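Local coordinates for flocculation protein FLO11 (Saccharomyces cerevisiae, PDB 4UYT) that mediates homotypic cell-cell adhesion in yeast flocculation, through an N-terminal fibronectin type III-like domain that binds its own kind, at residues Tyr32-Ser38 / Ile49-Gly55; Phe101-Ala105 / Met116-Gln120; Asp145-Cys150 / Gln160-Gly165; Ile59-Leu64 / Ile91-Thr95. All coordinates share one frame; numbering follows the deposited sequence. Where two conformers were deposited one is given.

Contact 1. Residues Tyr32-Ser38 / Ile49-Gly55. With NA (sodium ion), chain G.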
loop_
_atom_site.group_PDB
_atom_site.type_symbol
_atom_site.label_atom_id
_atom_site.label_comp_id
_atom_site.label_asym_id
_atom_site.label_seq_id
_atom_site.Cartn_x
_atom_site.Cartn_y
_atom_site.Cartn_z
ATOM N N TYR A 32 8.766 6.196 3.135
ATOM C CA TYR A 32 8.509 4.848 2.594
ATOM C C TYR A 32 8.133 5.009 1.123
ATOM O O TYR A 32 7.629 6.051 0.720
ATOM C CB TYR A 32 7.338 4.157 3.309
ATOM C CG TYR A 32 7.583 3.793 4.743
ATOM C CD1 TYR A 32 7.579 4.763 5.743
ATOM C CD2 TYR A 32 7.731 2.448 5.125
ATOM C CE1 TYR A 32 7.765 4.421 7.069
ATOM C CE2 TYR A 32 7.921 2.105 6.452
ATOM C CZ TYR A 32 7.945 3.100 7.415
ATOM O OH TYR A 32 8.117 2.757 8.735
ATOM N N THR A 33 8.280 3.905 0.383
ATOM C CA THR A 33 7.787 3.779 -0.962
ATOM C C THR A 33 6.890 2.560 -1.071
ATOM O O THR A 33 7.000 1.601 -0.303
ATOM C CB THR A 33 8.935 3.669 -1.993
ATOM O OG1 THR A 33 9.726 2.521 -1.698
ATOM C CG2 THR A 33 9.811 4.934 -1.993
ATOM N N LEU A 34 6.027 2.584 -2.079
ATOM C CA LEU A 34 5.139 1.472 -2.400
ATOM C C LEU A 34 5.166 1.239 -3.887
ATOM O O LEU A 34 5.060 2.196 -4.655
ATOM C CB LEU A 34 3.709 1.752 -1.896
ATOM C CG LEU A 34 2.679 0.650 -2.158
ATOM C CD1 LEU A 34 1.602 0.631 -1.069
ATOM C CD2 LEU A 34 2.015 0.739 -3.522
ATOM N N ASP A 35 5.264 -0.032 -4.285
ATOM C CA ASP A 35 5.107 -0.430 -5.660
ATOM C C ASP A 35 4.068 -1.555 -5.717
ATOM O O ASP A 35 3.965 -2.367 -4.827
ATOM C CB ASP A 35 6.446 -0.911 -6.238
ATOM C CG ASP A 35 6.462 -0.994 -7.729
ATOM O OD1 ASP A 35 5.569 -0.437 -8.397
ATOM O OD2 ASP A 35 7.455 -1.569 -8.239
ATOM N N VAL A 36 3.336 -1.598 -6.802
ATOM C CA VAL A 36 2.404 -2.705 -7.109
ATOM C C VAL A 36 3.136 -3.594 -8.093
ATOM O O VAL A 36 3.396 -3.201 -9.225
ATOM C CB VAL A 36 1.065 -2.200 -7.662
ATOM C CG1 VAL A 36 0.192 -3.403 -8.031
ATOM C CG2 VAL A 36 0.361 -1.292 -6.665
ATOM N N THR A 37 3.535 -4.774 -7.632
ATOM C CA THR A 37 4.412 -5.627 -8.390
ATOM C C THR A 37 3.724 -6.703 -9.230
ATOM O O THR A 37 4.336 -7.233 -10.149
ATOM C CB THR A 37 5.446 -6.285 -7.472
ATOM O OG1 THR A 37 4.767 -7.080 -6.506
ATOM C CG2 THR A 37 6.306 -5.222 -6.772
ATOM N N SER A 38 2.488 -7.054 -8.926
ATOM C CA SER A 38 1.705 -7.928 -9.784
ATOM C C SER A 38 0.238 -7.637 -9.581
ATOM O O SER A 38 -0.195 -7.259 -8.489
ATOM C CB SER A 38 1.973 -9.419 -9.540
ATOM O OG SER A 38 1.679 -9.772 -8.217
ATOM N N ILE A 49 -3.795 -8.299 -6.088
ATOM C CA ILE A 49 -2.627 -7.465 -6.272
ATOM C C ILE A 49 -1.596 -7.753 -5.206
ATOM O O ILE A 49 -1.960 -8.167 -4.101
ATOM C CB ILE A 49 -2.990 -5.965 -6.309
ATOM C CG1 ILE A 49 -3.334 -5.372 -4.946
ATOM C CG2 ILE A 49 -4.109 -5.761 -7.306
ATOM C CD1 ILE A 49 -3.532 -3.867 -4.967
ATOM N N THR A 50 -0.341 -7.512 -5.558
ATOM C CA THR A 50 0.741 -7.634 -4.624
ATOM C C THR A 50 1.436 -6.265 -4.557
ATOM O O THR A 50 1.763 -5.682 -5.582
ATOM C CB THR A 50 1.722 -8.717 -5.054
ATOM O OG1 THR A 50 1.004 -9.967 -5.091
ATOM C CG2 THR A 50 2.877 -8.842 -4.082
ATOM N N ILE A 51 1.685 -5.822 -3.340
ATOM C CA ILE A 51 2.417 -4.608 -3.081
ATOM C C ILE A 51 3.750 -4.914 -2.416
ATOM O O ILE A 51 3.867 -5.913 -1.706
ATOM C CB ILE A 51 1.597 -3.587 -2.248
ATOM C CG1 ILE A 51 1.279 -4.093 -0.837
ATOM C CG2 ILE A 51 0.343 -3.197 -3.003
ATOM C CD1 ILE A 51 0.640 -3.071 0.091
ATOM N N HIS A 52 4.722 -4.017 -2.625
ATOM C CA HIS A 52 6.013 -4.075 -1.997
ATOM C C HIS A 52 6.267 -2.710 -1.388
ATOM O O HIS A 52 6.333 -1.712 -2.114
ATOM C CB HIS A 52 7.092 -4.423 -3.019
ATOM C CG HIS A 52 8.466 -4.547 -2.447
ATOM N ND1 HIS A 52 9.596 -4.450 -3.215
ATOM C CD2 HIS A 52 8.880 -4.806 -1.190
ATOM C CE1 HIS A 52 10.648 -4.643 -2.451
ATOM N NE2 HIS A 52 10.239 -4.857 -1.218
ATOM N N VAL A 53 6.419 -2.656 -0.072
ATOM C CA VAL A 53 6.614 -1.431 0.682
ATOM C C VAL A 53 8.001 -1.442 1.289
ATOM O O VAL A 53 8.394 -2.434 1.875
ATOM C CB VAL A 53 5.543 -1.279 1.782
ATOM C CG1 VAL A 53 5.777 -0.068 2.642
ATOM C CG2 VAL A 53 4.168 -1.202 1.129
ATOM N N LYS A 54 8.740 -0.349 1.093
ATOM C CA LYS A 54 10.066 -0.206 1.672
ATOM C C LYS A 54 10.175 1.086 2.433
ATOM O O LYS A 54 9.603 2.098 2.049
ATOM C CB LYS A 54 11.135 -0.237 0.589
ATOM C CG LYS A 54 11.202 -1.540 -0.200
ATOM C CD LYS A 54 12.135 -1.261 -1.367
ATOM C CE LYS A 54 12.730 -2.469 -2.035
ATOM N NZ LYS A 54 14.070 -2.155 -2.597
ATOM N N GLY A 55 10.893 1.017 3.543
ATOM C CA GLY A 55 11.252 2.187 4.320
ATOM C C GLY A 55 12.671 2.650 3.992
ATOM O O GLY A 55 13.514 1.843 3.596
HETATM NA NA NA G . -1.039 -10.514 -7.732
HETATM O O HOH W 1 8.644 0.068 -2.605
HETATM O O HOH W 2 9.335 -2.790 -6.237
HETATM O O HOH W 3 -1.454 -12.871 -7.472
#

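Contact 2. Residues Phe101-Ala105 / Met116-Gln120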
loop_
_atom_site.group_PDB
_atom_site.type_symbol
_atom_site.label_atom_id
_atom_site.label_comp_id
_atom_site.label_asym_id
_atom_site.label_seq_id
_atom_site.Cartn_x
_atom_site.Cartn_y
_atom_site.Cartn_z
ATOM N N PHE A 101 -3.569 -9.097 -1.731
ATOM C CA PHE A 101 -4.954 -8.959 -1.311
ATOM C C PHE A 101 -5.765 -8.590 -2.526
ATOM O O PHE A 101 -5.230 -8.304 -3.579
ATOM C CB PHE A 101 -5.134 -7.951 -0.174
ATOM C CG PHE A 101 -4.647 -6.559 -0.502
ATOM C CD1 PHE A 101 -3.296 -6.217 -0.395
ATOM C CD2 PHE A 101 -5.536 -5.578 -0.893
ATOM C CE1 PHE A 101 -2.854 -4.957 -0.695
ATOM C CE2 PHE A 101 -5.087 -4.297 -1.174
ATOM C CZ PHE A 101 -3.746 -3.998 -1.080
ATOM N N GLU A 102 -7.095 -8.643 -2.368
ATOM C CA GLU A 102 -8.003 -8.372 -3.468
ATOM C C GLU A 102 -8.625 -6.967 -3.354
ATOM O O GLU A 102 -8.955 -6.477 -2.278
ATOM C CB GLU A 102 -9.088 -9.441 -3.555
ATOM C CG GLU A 102 -8.534 -10.769 -4.023
ATOM C CD GLU A 102 -9.584 -11.869 -4.036
ATOM O OE1 GLU A 102 -10.446 -11.935 -3.150
ATOM O OE2 GLU A 102 -9.534 -12.705 -4.918
ATOM N N VAL A 103 -8.808 -6.371 -4.532
ATOM C CA VAL A 103 -9.455 -5.084 -4.657
ATOM C C VAL A 103 -10.507 -5.176 -5.746
ATOM O O VAL A 103 -10.386 -5.968 -6.677
ATOM C CB VAL A 103 -8.461 -3.952 -4.984
ATOM C CG1 VAL A 103 -7.444 -3.798 -3.868
ATOM C CG2 VAL A 103 -7.777 -4.175 -6.327
ATOM N N TYR A 104 -11.498 -4.297 -5.647
ATOM C CA TYR A 104 -12.419 -4.062 -6.728
ATOM C C TYR A 104 -11.976 -2.772 -7.416
ATOM O O TYR A 104 -11.969 -1.698 -6.807
ATOM C CB TYR A 104 -13.853 -3.878 -6.213
ATOM C CG TYR A 104 -14.382 -4.943 -5.294
ATOM C CD1 TYR A 104 -14.195 -6.301 -5.533
ATOM C CD2 TYR A 104 -15.144 -4.571 -4.176
ATOM C CE1 TYR A 104 -14.723 -7.267 -4.699
ATOM C CE2 TYR A 104 -15.663 -5.533 -3.334
ATOM C CZ TYR A 104 -15.460 -6.873 -3.592
ATOM O OH TYR A 104 -16.006 -7.786 -2.738
ATOM N N ALA A 105 -11.535 -2.888 -8.666
ATOM C CA ALA A 105 -10.996 -1.721 -9.420
ATOM C C ALA A 105 -11.945 -1.427 -10.534
ATOM O O ALA A 105 -12.106 -2.255 -11.438
ATOM C CB ALA A 105 -9.594 -2.020 -9.945
ATOM N N MET A 116 -6.491 1.401 -9.474
ATOM C CA MET A 116 -6.517 0.813 -8.156
ATOM C C MET A 116 -7.356 1.685 -7.213
ATOM O O MET A 116 -7.135 2.889 -7.166
ATOM C CB MET A 116 -5.090 0.773 -7.641
ATOM C CG MET A 116 -4.896 0.089 -6.306
ATOM S SD MET A 116 -3.182 0.149 -5.787
ATOM C CE MET A 116 -3.094 1.809 -5.133
ATOM N N PRO A 117 -8.262 1.107 -6.414
ATOM C CA PRO A 117 -8.926 1.908 -5.375
ATOM C C PRO A 117 -7.913 2.197 -4.286
ATOM O O PRO A 117 -7.152 1.295 -3.906
ATOM C CB PRO A 117 -10.057 0.973 -4.892
ATOM C CG PRO A 117 -9.513 -0.428 -5.123
ATOM C CD PRO A 117 -8.655 -0.317 -6.371
ATOM N N ASN A 118 -7.886 3.418 -3.776
ATOM C CA ASN A 118 -6.862 3.802 -2.833
ATOM C C ASN A 118 -7.158 3.238 -1.449
ATOM O O ASN A 118 -8.282 2.952 -1.069
ATOM C CB ASN A 118 -6.707 5.315 -2.851
ATOM C CG ASN A 118 -6.109 5.793 -4.149
ATOM O OD1 ASN A 118 -6.661 6.721 -4.814
ATOM N ND2 ASN A 118 -5.039 5.206 -4.556
ATOM N N PHE A 119 -6.097 3.123 -0.686
ATOM C CA PHE A 119 -6.155 2.539 0.636
ATOM C C PHE A 119 -5.088 3.217 1.489
ATOM O O PHE A 119 -4.312 4.045 1.017
ATOM C CB PHE A 119 -5.988 0.997 0.576
ATOM C CG PHE A 119 -4.713 0.548 -0.106
ATOM C CD1 PHE A 119 -3.529 0.479 0.580
ATOM C CD2 PHE A 119 -4.706 0.191 -1.443
ATOM C CE1 PHE A 119 -2.352 0.086 -0.054
ATOM C CE2 PHE A 119 -3.548 -0.215 -2.086
ATOM C CZ PHE A 119 -2.376 -0.267 -1.368
ATOM N N GLN A 120 -5.053 2.829 2.757
ATOM C CA GLN A 120 -4.036 3.305 3.671
ATOM C C GLN A 120 -3.388 2.133 4.351
ATOM O O GLN A 120 -3.962 1.047 4.456
ATOM C CB GLN A 120 -4.612 4.277 4.702
ATOM C CG GLN A 120 -5.383 5.426 4.082
ATOM C CD GLN A 120 -6.788 5.019 3.712
ATOM O OE1 GLN A 120 -7.491 4.424 4.522
ATOM N NE2 GLN A 120 -7.204 5.311 2.473
#

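Contact 3. Residues Asp145-Cys150 / Gln160-Gly165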
loop_
_atom_site.group_PDB
_atom_site.type_symbol
_atom_site.label_atom_id
_atom_site.label_comp_id
_atom_site.label_asym_id
_atom_site.label_seq_id
_atom_site.Cartn_x
_atom_site.Cartn_y
_atom_site.Cartn_z
ATOM N N ASP A 145 -0.574 6.744 9.431
ATOM C CA ASP A 145 -1.192 6.097 8.285
ATOM C C ASP A 145 -0.539 6.653 7.038
ATOM O O ASP A 145 -0.358 7.871 6.949
ATOM C CB ASP A 145 -2.684 6.419 8.218
ATOM C CG ASP A 145 -3.490 5.809 9.346
ATOM O OD1 ASP A 145 -3.000 4.936 10.085
ATOM O OD2 ASP A 145 -4.665 6.194 9.458
ATOM N N LEU A 146 -0.201 5.803 6.082
ATOM C CA LEU A 146 0.324 6.185 4.777
ATOM C C LEU A 146 -0.722 5.834 3.742
ATOM O O LEU A 146 -1.196 4.699 3.672
ATOM C CB LEU A 146 1.612 5.461 4.466
ATOM C CG LEU A 146 2.750 5.753 5.437
ATOM C CD1 LEU A 146 4.007 5.020 4.989
ATOM C CD2 LEU A 146 3.014 7.242 5.619
ATOM N N SER A 147 -1.058 6.813 2.923
ATOM C CA SER A 147 -2.129 6.662 1.969
ATOM C C SER A 147 -1.636 6.608 0.528
ATOM O O SER A 147 -0.629 7.222 0.188
ATOM C CB SER A 147 -3.095 7.817 2.117
ATOM O OG SER A 147 -2.433 9.015 1.788
ATOM N N THR A 148 -2.412 5.942 -0.333
ATOM C CA THR A 148 -2.117 5.924 -1.754
ATOM C C THR A 148 -3.003 6.923 -2.483
ATOM O O THR A 148 -4.123 7.221 -2.066
ATOM C CB THR A 148 -2.345 4.523 -2.390
ATOM O OG1 THR A 148 -3.739 4.181 -2.376
ATOM C CG2 THR A 148 -1.609 3.442 -1.667
ATOM N N GLY A 149 -2.523 7.341 -3.648
ATOM C CA GLY A 149 -3.374 7.976 -4.609
ATOM C C GLY A 149 -2.711 9.080 -5.415
ATOM O O GLY A 149 -1.699 9.675 -5.004
ATOM N N CYS A 150 -3.322 9.344 -6.558
ATOM C CA CYS A 150 -2.898 10.406 -7.479
ATOM C C CYS A 150 -3.843 11.595 -7.506
ATOM O O CYS A 150 -3.589 12.531 -8.237
ATOM C CB CYS A 150 -2.784 9.837 -8.895
ATOM S SG CYS A 150 -1.481 8.629 -9.133
ATOM N N GLN A 160 -0.567 15.047 -1.345
ATOM C CA GLN A 160 -1.123 14.952 0.000
ATOM C C GLN A 160 -1.468 13.493 0.340
ATOM O O GLN A 160 -2.112 13.207 1.347
ATOM C CB GLN A 160 -2.289 15.929 0.134
ATOM C CG GLN A 160 -1.770 17.366 0.150
ATOM C CD GLN A 160 -2.800 18.423 -0.188
ATOM O OE1 GLN A 160 -3.930 18.118 -0.562
ATOM N NE2 GLN A 160 -2.403 19.688 -0.066
ATOM N N THR A 161 -1.011 12.586 -0.522
ATOM C CA THR A 161 -0.867 11.156 -0.224
ATOM C C THR A 161 0.634 10.859 -0.110
ATOM O O THR A 161 1.495 11.679 -0.452
ATOM C CB THR A 161 -1.440 10.254 -1.337
ATOM O OG1 THR A 161 -0.595 10.369 -2.472
ATOM C CG2 THR A 161 -2.870 10.636 -1.654
ATOM N N ASP A 162 0.922 9.665 0.377
ATOM C CA ASP A 162 2.271 9.210 0.605
ATOM C C ASP A 162 2.832 8.295 -0.468
ATOM O O ASP A 162 4.059 8.152 -0.576
ATOM C CB ASP A 162 2.299 8.527 1.963
ATOM C CG ASP A 162 1.712 9.432 3.023
ATOM O OD1 ASP A 162 2.346 10.481 3.307
ATOM O OD2 ASP A 162 0.583 9.136 3.464
ATOM N N PHE A 163 1.931 7.677 -1.226
ATOM C CA PHE A 163 2.302 6.719 -2.236
ATOM C C PHE A 163 1.485 6.996 -3.489
ATOM O O PHE A 163 0.346 7.433 -3.366
ATOM C CB PHE A 163 1.911 5.295 -1.816
ATOM C CG PHE A 163 2.512 4.792 -0.534
ATOM C CD1 PHE A 163 3.876 4.851 -0.315
ATOM C CD2 PHE A 163 1.712 4.139 0.386
ATOM C CE1 PHE A 163 4.403 4.259 0.817
ATOM C CE2 PHE A 163 2.242 3.542 1.496
ATOM C CZ PHE A 163 3.583 3.628 1.723
ATOM N N PRO A 164 2.037 6.722 -4.666
ATOM C CA PRO A 164 1.259 6.876 -5.881
ATOM C C PRO A 164 0.064 5.949 -5.944
ATOM O O PRO A 164 0.014 4.880 -5.344
ATOM C CB PRO A 164 2.267 6.518 -7.004
ATOM C CG PRO A 164 3.374 5.769 -6.344
ATOM C CD PRO A 164 3.395 6.199 -4.925
ATOM N N GLY A 165 -0.934 6.392 -6.692
ATOM C CA GLY A 165 -1.908 5.470 -7.254
ATOM C C GLY A 165 -1.376 4.749 -8.482
ATOM O O GLY A 165 -0.349 5.154 -9.072
HETATM O O HOH W 4 0.104 10.322 5.863
HETATM O O HOH W 5 -3.676 11.358 2.429
#

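Contact 4. Residues Ile59-Leu64 / Ile91-Thr95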
loop_
_atom_site.group_PDB
_atom_site.type_symbol
_atom_site.label_atom_id
_atom_site.label_comp_id
_atom_site.label_asym_id
_atom_site.label_seq_id
_atom_site.Cartn_x
_atom_site.Cartn_y
_atom_site.Cartn_z
ATOM N N ILE A 59 14.070 -0.766 9.985
ATOM C CA ILE A 59 13.534 -0.761 11.340
ATOM C C ILE A 59 13.226 -2.199 11.730
ATOM O O ILE A 59 12.422 -2.881 11.106
ATOM C CB ILE A 59 12.282 0.122 11.465
ATOM C CG1 ILE A 59 12.630 1.552 11.082
ATOM C CG2 ILE A 59 11.698 0.026 12.871
ATOM C CD1 ILE A 59 11.444 2.494 11.118
ATOM N N ASP A 60 13.896 -2.644 12.782
ATOM C CA ASP A 60 13.720 -3.996 13.257
ATOM C C ASP A 60 12.276 -4.294 13.628
ATOM O O ASP A 60 11.568 -3.440 14.171
ATOM C CB ASP A 60 14.602 -4.254 14.475
ATOM C CG ASP A 60 14.700 -5.731 14.806
ATOM O OD1 ASP A 60 15.601 -6.394 14.253
ATOM O OD2 ASP A 60 13.874 -6.237 15.597
ATOM N N LEU A 61 11.854 -5.529 13.371
ATOM C CA LEU A 61 10.496 -5.957 13.695
ATOM C C LEU A 61 10.116 -5.734 15.169
ATOM O O LEU A 61 8.950 -5.558 15.485
ATOM C CB LEU A 61 10.306 -7.433 13.320
ATOM C CG LEU A 61 8.878 -7.991 13.427
ATOM C CD1 LEU A 61 7.916 -7.274 12.493
ATOM C CD2 LEU A 61 8.848 -9.495 13.156
ATOM N N LYS A 62 11.098 -5.736 16.069
ATOM C CA LYS A 62 10.800 -5.619 17.487
ATOM C C LYS A 62 10.109 -4.306 17.835
ATOM O O LYS A 62 9.379 -4.226 18.832
ATOM C CB LYS A 62 12.069 -5.783 18.329
ATOM C CG LYS A 62 12.987 -4.577 18.325
ATOM C CD LYS A 62 14.333 -4.901 18.940
ATOM C CE LYS A 62 15.184 -3.654 19.045
ATOM N NZ LYS A 62 16.547 -3.989 19.541
ATOM N N TYR A 63 10.318 -3.275 17.021
ATOM C CA TYR A 63 9.692 -1.980 17.282
ATOM C C TYR A 63 8.207 -1.933 16.906
ATOM O O TYR A 63 7.511 -0.999 17.281
ATOM C CB TYR A 63 10.420 -0.882 16.514
ATOM C CG TYR A 63 11.861 -0.655 16.905
ATOM C CD1 TYR A 63 12.183 0.031 18.072
ATOM C CD2 TYR A 63 12.895 -1.134 16.120
ATOM C CE1 TYR A 63 13.500 0.243 18.436
ATOM C CE2 TYR A 63 14.214 -0.933 16.479
ATOM C CZ TYR A 63 14.508 -0.241 17.638
ATOM O OH TYR A 63 15.823 -0.049 17.983
ATOM N N LEU A 64 7.749 -2.923 16.141
ATOM C CA LEU A 64 6.393 -2.928 15.595
ATOM C C LEU A 64 5.357 -3.544 16.535
ATOM O O LEU A 64 5.547 -4.634 17.061
ATOM C CB LEU A 64 6.391 -3.689 14.278
ATOM C CG LEU A 64 5.088 -3.609 13.475
ATOM C CD1 LEU A 64 4.870 -2.212 12.911
ATOM C CD2 LEU A 64 5.112 -4.627 12.356
ATOM N N ILE A 91 4.246 -10.573 8.020
ATOM C CA ILE A 91 5.428 -9.889 7.545
ATOM C C ILE A 91 6.491 -9.983 8.603
ATOM O O ILE A 91 6.183 -10.079 9.789
ATOM C CB ILE A 91 5.152 -8.408 7.197
ATOM C CG1 ILE A 91 4.676 -7.588 8.411
ATOM C CG2 ILE A 91 4.131 -8.319 6.086
ATOM C CD1 ILE A 91 5.732 -6.640 8.938
ATOM N N ASP A 92 7.740 -9.926 8.167
ATOM C CA ASP A 92 8.853 -9.947 9.099
ATOM C C ASP A 92 9.720 -8.713 9.124
ATOM O O ASP A 92 10.678 -8.675 9.882
ATOM C CB ASP A 92 9.716 -11.200 8.896
ATOM C CG ASP A 92 10.434 -11.231 7.567
ATOM O OD1 ASP A 92 10.395 -10.250 6.792
ATOM O OD2 ASP A 92 11.080 -12.271 7.307
ATOM N N ASN A 93 9.387 -7.692 8.344
ATOM C CA ASN A 93 10.200 -6.472 8.301
ATOM C C ASN A 93 9.249 -5.340 7.919
ATOM O O ASN A 93 8.813 -5.302 6.797
ATOM C CB ASN A 93 11.339 -6.615 7.296
ATOM C CG ASN A 93 12.217 -5.396 7.247
ATOM O OD1 ASN A 93 11.837 -4.312 7.721
ATOM N ND2 ASN A 93 13.399 -5.553 6.655
ATOM N N PRO A 94 8.926 -4.429 8.851
ATOM C CA PRO A 94 7.952 -3.375 8.548
ATOM C C PRO A 94 8.516 -2.340 7.574
ATOM O O PRO A 94 7.774 -1.477 7.136
ATOM C CB PRO A 94 7.668 -2.758 9.921
ATOM C CG PRO A 94 8.937 -2.976 10.674
ATOM C CD PRO A 94 9.460 -4.313 10.217
ATOM N N THR A 95 9.814 -2.420 7.275
ATOM C CA THR A 95 10.455 -1.541 6.317
ATOM C C THR A 95 10.875 -2.269 5.032
ATOM O O THR A 95 11.529 -1.664 4.196
ATOM C CB THR A 95 11.630 -0.766 6.955
ATOM O OG1 THR A 95 12.585 -1.657 7.535
ATOM C CG2 THR A 95 11.098 0.163 8.013
HETATM O O HOH W 6 12.942 -7.245 10.807
#

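Contact 1. Residues Tyr32-Ser38 / Ile49-Gly55
Leu34 lies at the apolar centre, with its CD1 between two side chains of the partner strand. With CG anti to the backbone N (chi1 -179°), Leu34 sends CD1 to within 3.8 Å of Val53 CG2 and 4.0 Å of Ile51 CD1. Val36 CG2 meets Ile51 CG2 on the same face, and Tyr32 CD2 meets Val53 CG1. The Tyr32 ring also lies against Gly55, with CD2 3.6 Å from Gly55 CA, where no side chain intervenes. Its hydroxyl bonds to that of Tyr125. This face turns inward, against Ile121, Phe163 and Phe166.

The two strands form an antiparallel beta hairpin. Paired backbone bonds join Thr33 with Lys54 and Asp35 with His52. A beta bulge then shifts the register between Val36 and Ser38. Thr37 N bonds to Thr50 O, and Thr50 N to Ser38 O.

The other face is polar. Water 1 donates to His52 O and also bonds to Thr33 OG1, at 2.8 Å. Water 2 donates to Asp35 OD2 and reaches His52 ND1 weakly. His52 NE2 bonds to Asp96 on the next strand. At the bulge, Ser38 OG binds a sodium ion at 2.9 Å, together with water 3 at 2.4 Å and Gln48 O.

The chemistry is thus two-sided: hydrocarbon packs on the inner face, beside the bonded Tyr32 hydroxyl, while waters and a sodium ion meet the polar groups of the other.

Contact 2. Residues Phe101-Ala105 / Met116-Gln120
Pro117 fits its ring against Val103 and the backbone beyond it, in a buried part of the fibronectin type III-like beta domain. Here the end of strand 96-104 faces the loop that leads into strand 120-125. No hydrogen bond links the two segments, so the fit is one of shape.

The proline ring is the main bump. Its CG comes 3.7 Å from Val103 CB, and its CD lies near Val103 CG2. The hollow is completed by Ala105, whose CB is 4.1 Å from Pro117 CD, and by the carbonyl of Tyr104. Tyr104 O is 3.2 Å from Pro117 CG, the shortest approach between the segments.

Further along, two phenylalanines form a T-shaped pair. The edge of Phe101 points at one face of Phe119. The ring planes are at 89° and the centroids 5.4 Å apart. In both residues CB points toward the other segment, and CG sits between the backbone N and the carbonyl carbon (chi1 58° and 56°). Ile69 packs against both rings from strand 64-70. Leu34 touches Phe119, and Ile49 and Ile51 touch Phe101. The pair joins strand 96-104 to the residue just before strand 120-125.

Phe101 CZ does the touching, 3.9 Å from Phe119 CE2 and placed toward the rim of the ring rather than over its middle.

Contact 3. Residues Asp145-Cys150 / Gln160-Gly165
Ser147 O accepts two backbone bonds from the loop 160-165, one from Asp162 N at 2.9 Å and one from Phe163 N at 3.0 Å. Ser147 N donates to Asp162 OD2 on its anti lone pair, with an N-H...O angle of 165°. Asp162 CG stands beside its own backbone N (chi1 -52°), which lets the residue grip both polar backbone atoms of Ser147. Gly149 N closes the pairing on Phe163 O, also at 2.9 Å. At the backbone angles of Gly149 a CB would be jammed against the preceding carbonyl.

Beside these bonds, Leu146 CD1 packs 3.6 Å from Phe163 CZ. The Leu146 and Asp162 side chains cross at about a right angle, with Leu146 CD2 3.6 Å from Asp162 CG. Thr148 CG2 meets the edge of the Phe163 ring.

Strand 143-147 is an outermost strand of its sheet in this beta-sandwich-like domain. The loop 160-165 runs along its end, with a single beta bridge between Thr148 and Phe163, and leads on to strand 166-169.

Farther out, Thr148 OG1 is held by Asn118 ND2 and Phe119 N. Met24 of helix 21-25 packs on Leu146 and Asp162. Cys150 is tied to Cys15 by a disulfide.

Contact 4. Residues Ile59-Leu64 / Ile91-Thr95
Thr95 turns OG1 between its backbone N and carbonyl carbon (chi1 56°), which brings the hydroxyl to Ile59 N. That bond is 3.0 Å long and nearly straight, at 169°. The same torsion sends Thr95 CG2 to the Ile59 side chain, 3.6 Å from Ile59 CB. The two side chains cross at about a right angle.

Thr95 OG1 gives its proton to Asn93 OD1 at 2.8 Å, in the amide plane and on a lone pair. The hydroxyl therefore donates to Asn93 while it accepts from Ile59 N. Thr95 N also donates to Asn93 OD1, but from above that plane. This second bond makes an Asx turn. Asn93 ND2 is held in turn by Asn58.

Pro94 is the apolar hub. Its CD lies 4.0 Å from Leu61 CD1. Its CB meets Leu64 CD2, also at 4.0 Å, and the two side chains slide past each other in opposite directions. Ile91 CD1 reaches both Leu61 CD1 and Leu64 CD2. Pro94 CD also has a polar neighbour, Ile59 O, at 3.4 Å. Water 6 accepts from Leu61 N and donates to Asp92 O.

Asp60 OD2 accepts from Lys62 N in a second Asx turn, at the start of the short 3-10 segment 61-63.

The contact joins the loop before strand 64-70 to the loop before strand 96-104. Tyr125 of strand 120-125 packs on Ile59, Leu64 and Pro94. Tyr82 of strand 79-83 touches both leucines, and Tyr32 of strand 32-43 touches Ile59 and Thr95.

In the fold
Contacts 1, 2 and 3 meet near the centre of the domain, while contact 4 has its centre about 16 Å from the centre of the chain. Contact 2 is buried and has no hydrogen bonds across its segments. The others are partly buried and mix packing with polar bonds. Strand 101-104 of contact 2 adjoins 49-55 of contact 1, bonded through Ile49 and Phe101. Contact 3 packs Phe163 against Leu34 and Tyr32, and is tied to contact 2 at Thr148. Contact 4 joins contact 1 at the Gly55-Thr95 backbone pair, but its nearest atoms stay about 10 Å from contact 2. Regular strand pairing dominates contact 1; side-chain to backbone bonds mark contacts 3 and 4, with Asx turns in contact 4.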